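Local coordinates for clp gene regulator (ClgR) (Corynebacterium glutamicum, PDB 3F52), which activates transcription of clp protease genes in actinomycetes, probably by binding promoter DNA through its helix-turn-helix domain, at the interface of chains A and B. Numbering follows the deposited sequence. Chains: chain A/B, clp gene regulator (ClgR).

The interface of chains A and B. Residues chain A 25-26, 29, 67, 95; chain B 25, 29, 68, 70, 73, 84, 88.
Two XRE-family helix-turn-helix domains meet here, the start of helix 25-40 of chain A, where A:Leu25 sits, set against the start of helix 70-80 of chain B at B:Ser70; the interface is two-fold symmetric, and such pairing would suit a regulator that binds DNA as a dimer, though the structure alone does not show this. The carboxylate of A:Glu67 caps helix 70-80 of the partner: OE2 takes the backbone N of B:Ser70 at 2.8 Å from above the carboxylate plane, nearly straight at H (174°), while OE1 receives the hydroxyl OG of the same serine through its syn lone pair. That hydroxyl in turn accepts the backbone N of A:Arg26 at 2.9 Å, tying the two helix starts together. With OG beside its own backbone N (chi1 -64°), B:Ser70 can present both groups to one carboxylate. Within chain A, NH2 of A:Arg26 makes a salt bridge to A:Glu67 OE2 at 2.9 Å from the other face of that plane, a second-shell grip that positions the carboxylate for B:Ser70; arginine and helix end together would be expected to favour the charged form of the carboxylate. A water bridges the backbone N of A:Leu25 and the carbonyl O of B:Ser70.

Beside this polar cluster, CG of A:Leu25, anti to the backbone N (chi1 178°), carries both methyls into chain B, crossing B:Leu88 and B:Leu73 obliquely. CD1 packs on CD2 of B:Leu88 at 3.6 Å, and CD2 meets CD2 of B:Leu73 at 3.7 Å. The methyl CE of A:Met95, swung round by a bend at chi3, rests on CG1 of B:Val84 at 3.6 Å. Nearer the two-fold, A:Leu29 and B:Leu25 touch loosely, tip to tip.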
# COMPACT_ATOMS: atom_id res chain seq x y z
N LEU A 25 -1.43 -6.57 3.15
CA LEU A 25 -0.65 -5.48 2.60
C LEU A 25 0.47 -5.02 3.54
O LEU A 25 1.63 -4.83 3.10
CB LEU A 25 -1.55 -4.31 2.24
CG LEU A 25 -0.80 -3.08 1.70
CD1 LEU A 25 -0.09 -3.34 0.33
CD2 LEU A 25 -1.78 -1.92 1.61
N ARG A 26 0.15 -4.80 4.83
CA ARG A 26 1.18 -4.30 5.74
C ARG A 26 2.35 -5.28 5.84
O ARG A 26 3.50 -4.85 6.00
CB ARG A 26 0.58 -3.93 7.12
CG ARG A 26 0.00 -5.11 7.91
CD ARG A 26 -0.48 -4.57 9.27
NE ARG A 26 -1.11 -5.63 10.06
CZ ARG A 26 -2.41 -5.89 10.08
NH1 ARG A 26 -2.85 -6.90 10.81
NH2 ARG A 26 -3.28 -5.19 9.36
N LEU A 29 4.40 -4.87 2.51
CA LEU A 29 5.11 -3.60 2.49
C LEU A 29 6.27 -3.61 3.45
O LEU A 29 7.38 -3.18 3.13
CB LEU A 29 4.15 -2.46 2.86
CG LEU A 29 3.09 -2.06 1.83
CD1 LEU A 29 2.23 -0.93 2.42
CD2 LEU A 29 3.74 -1.60 0.50
N GLU A 67 0.03 -0.86 10.36
CA GLU A 67 -0.13 -0.35 9.00
C GLU A 67 1.00 0.59 8.61
O GLU A 67 1.54 1.34 9.44
CB GLU A 67 -1.49 0.31 8.80
CG GLU A 67 -2.68 -0.58 9.06
CD GLU A 67 -2.89 -1.70 8.02
OE1 GLU A 67 -2.27 -1.73 6.92
OE2 GLU A 67 -3.72 -2.56 8.33
N MET A 95 3.70 -11.27 -2.35
CA MET A 95 2.33 -11.66 -2.02
C MET A 95 1.73 -12.70 -2.92
O MET A 95 0.79 -13.40 -2.54
CB MET A 95 1.41 -10.45 -2.11
CG MET A 95 1.69 -9.42 -1.11
SD MET A 95 0.60 -8.04 -1.43
CE MET A 95 -0.77 -8.47 -0.37
N LEU B 25 0.68 6.77 -1.77
CA LEU B 25 0.21 5.39 -1.97
C LEU B 25 -1.30 5.32 -2.04
O LEU B 25 -1.85 4.64 -2.91
CB LEU B 25 0.72 4.46 -0.86
CG LEU B 25 0.24 2.99 -1.01
CD1 LEU B 25 0.58 2.39 -2.42
CD2 LEU B 25 0.80 2.14 0.12
N LEU B 29 -3.28 3.58 -4.99
CA LEU B 29 -4.13 2.44 -4.67
C LEU B 29 -5.60 2.73 -4.99
O LEU B 29 -6.31 1.86 -5.53
CB LEU B 29 -4.00 2.11 -3.19
CG LEU B 29 -4.11 0.73 -2.57
CD1 LEU B 29 -3.18 -0.24 -3.29
CD2 LEU B 29 -3.75 0.79 -1.04
N VAL B 68 -6.61 2.90 4.23
CA VAL B 68 -7.42 1.67 4.40
C VAL B 68 -6.59 0.65 5.18
O VAL B 68 -5.39 0.55 4.94
CB VAL B 68 -7.88 1.09 3.01
CG1 VAL B 68 -6.71 0.62 2.13
CG2 VAL B 68 -8.88 -0.05 3.16
N SER B 70 -5.24 -3.12 6.03
CA SER B 70 -4.95 -4.25 5.14
C SER B 70 -6.17 -5.18 5.00
O SER B 70 -6.42 -5.70 3.92
CB SER B 70 -3.74 -5.05 5.63
OG SER B 70 -2.59 -4.22 5.60
N LEU B 73 -8.84 -3.56 2.79
CA LEU B 73 -8.40 -3.66 1.41
C LEU B 73 -8.61 -5.08 0.86
O LEU B 73 -9.04 -5.26 -0.28
CB LEU B 73 -6.92 -3.24 1.26
CG LEU B 73 -6.34 -3.39 -0.15
CD1 LEU B 73 -7.08 -2.51 -1.18
CD2 LEU B 73 -4.85 -3.03 -0.10
N VAL B 84 -5.05 -8.70 -4.01
CA VAL B 84 -4.42 -7.46 -3.53
C VAL B 84 -3.09 -7.23 -4.30
O VAL B 84 -2.74 -6.11 -4.63
CB VAL B 84 -4.19 -7.49 -1.99
CG1 VAL B 84 -3.41 -6.26 -1.54
CG2 VAL B 84 -5.55 -7.60 -1.25
N LEU B 88 -2.12 -3.87 -6.12
CA LEU B 88 -0.89 -3.18 -5.71
C LEU B 88 0.10 -2.92 -6.87
O LEU B 88 0.67 -1.84 -7.00
CB LEU B 88 -0.20 -3.95 -4.59
CG LEU B 88 0.97 -3.26 -3.87
CD1 LEU B 88 0.52 -1.94 -3.23
CD2 LEU B 88 1.54 -4.20 -2.80
O HOH W 1 -4.17 -6.70 2.54